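Local coordinates for protein beta-lactamase/D-alanine Carboxypeptidase (Yersinia pestis, PDB 3RJU) that probably acts as a serine beta-lactamase or D-alanine carboxypeptidase, opening beta-lactam rings or trimming D-alanine from peptidoglycan peptides, at residues Asp295-Thr303 and Thr311-Lys319. Sequence-based numbering, arbitrary orientation.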
loop_
_atom_site.group_PDB
_atom_site.type_symbol
_atom_site.label_atom_id
_atom_site.label_comp_id
_atom_site.label_asym_id
_atom_site.label_seq_id
_atom_site.Cartn_x
_atom_site.Cartn_y
_atom_site.Cartn_z
ATOM N N ASP A 295 6.037 23.269 7.439
ATOM C CA ASP A 295 5.786 23.787 6.109
ATOM C C ASP A 295 5.201 22.708 5.209
ATOM O O ASP A 295 5.300 22.801 3.982
ATOM C CB ASP A 295 7.095 24.281 5.515
ATOM C CG ASP A 295 8.273 23.464 5.981
ATOM O OD1 ASP A 295 8.327 22.262 5.645
ATOM O OD2 ASP A 295 9.137 24.018 6.697
ATOM N N LEU A 296 4.600 21.681 5.807
ATOM C CA LEU A 296 4.017 20.616 5.002
ATOM C C LEU A 296 2.496 20.752 4.970
ATOM O O LEU A 296 1.882 21.170 5.954
ATOM C CB LEU A 296 4.391 19.246 5.559
ATOM C CG LEU A 296 5.877 18.884 5.573
ATOM C CD1 LEU A 296 6.070 17.509 6.202
ATOM C CD2 LEU A 296 6.491 18.931 4.162
ATOM N N PRO A 297 1.881 20.416 3.828
ATOM C CA PRO A 297 0.419 20.423 3.736
ATOM C C PRO A 297 -0.182 19.159 4.356
ATOM O O PRO A 297 0.569 18.276 4.773
ATOM C CB PRO A 297 0.177 20.435 2.230
ATOM C CG PRO A 297 1.338 19.664 1.664
ATOM C CD PRO A 297 2.519 20.029 2.552
ATOM N N GLY A 298 -1.508 19.093 4.441
ATOM C CA GLY A 298 -2.177 17.871 4.858
ATOM C C GLY A 298 -2.018 16.859 3.747
ATOM O O GLY A 298 -2.304 17.151 2.585
ATOM N N ILE A 299 -1.544 15.673 4.109
ATOM C CA ILE A 299 -1.138 14.675 3.142
ATOM C C ILE A 299 -1.786 13.334 3.451
ATOM O O ILE A 299 -1.792 12.889 4.602
ATOM C CB ILE A 299 0.411 14.516 3.181
ATOM C CG1 ILE A 299 1.085 15.762 2.569
ATOM C CG2 ILE A 299 0.859 13.220 2.473
ATOM C CD1 ILE A 299 2.594 15.833 2.818
HETATM N N MSE A 300 -2.350 12.711 2.417
HETATM C CA MSE A 300 -2.813 11.330 2.461
HETATM C C MSE A 300 -1.685 10.477 1.909
HETATM O O MSE A 300 -1.200 10.734 0.795
HETATM C CB MSE A 300 -4.052 11.145 1.566
HETATM C CG MSE A 300 -5.281 11.825 2.080
HETATM SE SE MSE A 300 -5.950 10.952 3.686
HETATM C CE MSE A 300 -6.738 9.416 2.874
ATOM N N GLN A 301 -1.285 9.451 2.653
ATOM C CA GLN A 301 -0.106 8.694 2.258
ATOM C C GLN A 301 -0.132 7.223 2.656
ATOM O O GLN A 301 -0.977 6.779 3.452
ATOM C CB GLN A 301 1.184 9.393 2.760
ATOM C CG GLN A 301 1.245 9.690 4.266
ATOM C CD GLN A 301 1.727 8.503 5.137
ATOM O OE1 GLN A 301 1.822 7.355 4.684
ATOM N NE2 GLN A 301 2.050 8.795 6.381
ATOM N N LYS A 302 0.781 6.460 2.059
ATOM C CA LYS A 302 1.029 5.083 2.474
ATOM C C LYS A 302 2.492 4.764 2.205
ATOM O O LYS A 302 3.033 5.146 1.164
ATOM C CB LYS A 302 0.154 4.086 1.706
ATOM C CG LYS A 302 0.372 2.623 2.157
ATOM C CD LYS A 302 -0.156 2.394 3.588
ATOM C CE LYS A 302 0.253 1.027 4.167
ATOM N NZ LYS A 302 1.623 1.052 4.770
ATOM N N THR A 303 3.115 4.087 3.165
ATOM C CA THR A 303 4.501 3.657 3.078
ATOM C C THR A 303 4.579 2.161 2.741
ATOM O O THR A 303 3.643 1.391 2.989
ATOM C CB THR A 303 5.207 3.851 4.438
ATOM O OG1 THR A 303 4.470 3.151 5.458
ATOM C CG2 THR A 303 5.280 5.313 4.818
ATOM N N THR A 311 8.712 1.966 -0.997
ATOM C CA THR A 311 7.756 2.715 -1.784
ATOM C C THR A 311 7.041 3.722 -0.912
ATOM O O THR A 311 6.929 3.559 0.305
ATOM C CB THR A 311 6.678 1.793 -2.421
ATOM O OG1 THR A 311 6.159 0.913 -1.424
ATOM C CG2 THR A 311 7.266 0.947 -3.545
ATOM N N TYR A 312 6.564 4.782 -1.540
ATOM C CA TYR A 312 5.807 5.785 -0.818
ATOM C C TYR A 312 4.880 6.477 -1.791
ATOM O O TYR A 312 5.266 6.796 -2.931
ATOM C CB TYR A 312 6.764 6.786 -0.173
ATOM C CG TYR A 312 6.134 7.864 0.689
ATOM C CD1 TYR A 312 5.319 7.532 1.787
ATOM C CD2 TYR A 312 6.367 9.221 0.424
ATOM C CE1 TYR A 312 4.765 8.522 2.590
ATOM C CE2 TYR A 312 5.814 10.216 1.228
ATOM C CZ TYR A 312 5.008 9.861 2.302
ATOM O OH TYR A 312 4.442 10.837 3.108
HETATM N N MSE A 313 3.653 6.717 -1.348
HETATM C CA MSE A 313 2.718 7.505 -2.128
HETATM C C MSE A 313 2.189 8.606 -1.224
HETATM O O MSE A 313 1.789 8.330 -0.089
HETATM C CB MSE A 313 1.547 6.648 -2.627
HETATM C CG MSE A 313 0.572 7.440 -3.490
HETATM SE SE MSE A 313 -0.822 6.349 -4.271
HETATM C CE MSE A 313 0.288 5.157 -5.331
ATOM N N ALA A 314 2.224 9.847 -1.704
ATOM C CA ALA A 314 1.756 10.978 -0.914
ATOM C C ALA A 314 0.892 11.825 -1.817
ATOM O O ALA A 314 1.281 12.129 -2.949
ATOM C CB ALA A 314 2.946 11.803 -0.395
HETATM N N MSE A 315 -0.269 12.249 -1.344
HETATM C CA MSE A 315 -1.066 13.087 -2.208
HETATM C C MSE A 315 -1.895 14.088 -1.447
HETATM O O MSE A 315 -2.171 13.923 -0.250
HETATM C CB MSE A 315 -1.963 12.248 -3.111
HETATM C CG MSE A 315 -3.016 11.462 -2.368
HETATM SE SE MSE A 315 -4.371 10.724 -3.562
HETATM C CE MSE A 315 -3.303 9.382 -4.497
ATOM N N VAL A 316 -2.289 15.125 -2.173
ATOM C CA VAL A 316 -3.127 16.179 -1.645
ATOM C C VAL A 316 -4.309 16.223 -2.608
ATOM O O VAL A 316 -4.286 16.943 -3.604
ATOM C CB VAL A 316 -2.377 17.540 -1.603
ATOM C CG1 VAL A 316 -3.275 18.630 -1.014
ATOM C CG2 VAL A 316 -1.103 17.408 -0.791
ATOM N N PRO A 317 -5.319 15.385 -2.353
ATOM C CA PRO A 317 -6.354 15.169 -3.364
ATOM C C PRO A 317 -7.096 16.441 -3.761
ATOM O O PRO A 317 -7.468 16.594 -4.913
ATOM C CB PRO A 317 -7.307 14.166 -2.691
ATOM C CG PRO A 317 -6.459 13.468 -1.688
ATOM C CD PRO A 317 -5.476 14.482 -1.192
ATOM N N GLU A 318 -7.285 17.344 -2.809
ATOM C CA GLU A 318 -8.029 18.562 -3.080
ATOM C C GLU A 318 -7.308 19.435 -4.103
ATOM O O GLU A 318 -7.944 20.241 -4.787
ATOM C CB GLU A 318 -8.295 19.334 -1.782
ATOM C CG GLU A 318 -7.043 19.721 -1.031
ATOM C CD GLU A 318 -6.667 18.759 0.096
ATOM O OE1 GLU A 318 -6.695 17.504 -0.075
ATOM O OE2 GLU A 318 -6.329 19.290 1.168
ATOM N N LYS A 319 -5.989 19.257 -4.210
ATOM C CA LYS A 319 -5.169 20.035 -5.147
ATOM C C LYS A 319 -4.754 19.198 -6.356
ATOM O O LYS A 319 -3.946 19.657 -7.174
ATOM C CB LYS A 319 -3.896 20.583 -4.481
ATOM C CG LYS A 319 -4.095 21.493 -3.290
ATOM C CD LYS A 319 -4.794 22.767 -3.628
ATOM C CE LYS A 319 -4.943 23.620 -2.371
ATOM N NZ LYS A 319 -3.595 23.892 -1.807
HETATM O O HOH W 1 -4.729 16.258 1.791
#
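Met300 and Met315, both selenomethionines here, face each other as an antiparallel hydrogen-bonded pair, with Met300 N to Met315 O at 2.9 Å and Met315 N to Met300 O at 2.8 Å. Lys302 and Met313 form a second such pair. Between the two lies the non-hydrogen-bonded pair Gln301 and Ala314. Met313 O, which accepts the Lys302 N-H, also takes a CA-H...O contact from Gln301 CA at 3.0 Å.

The tight part is the packing of Tyr312, Gln301 and Ala314. With chi1 at -177°, the Tyr312 side chain swings obliquely towards strand 299-306. Its CD1 lies 3.8 Å from Thr303 CG2, and its OH 3.6 Å from Gln301 CB. The Gln301 amide is turned 54° from the ring plane. Helix 336-349 covers Tyr312 through Ser339 and Val342, and Tyr312 OH is hydrogen-bonded to Asn343. Further along, Ile299 CG2 packs on Ala314 CB at 3.8 Å.

The Gly298 end is looser. Pro297 CG only grazes Val316 CG2 at 4.1 Å. A water donates to Gly298 O; its second bond, to Glu318 OE1, holds for one of two conformers.

At the other end, Lys302 NZ donates to Thr303 O at 2.7 Å and also bonds Tyr159. Thr303 OG1 is hydrogen-bonded to a citrate, probably from the crystallisation liquor. This is a beta hairpin of the central antiparallel sheet. Its Lys302-Thr303-Gly304 resembles the KTG-type motif that lines the active site in serine beta-lactamases and penicillin-binding proteins.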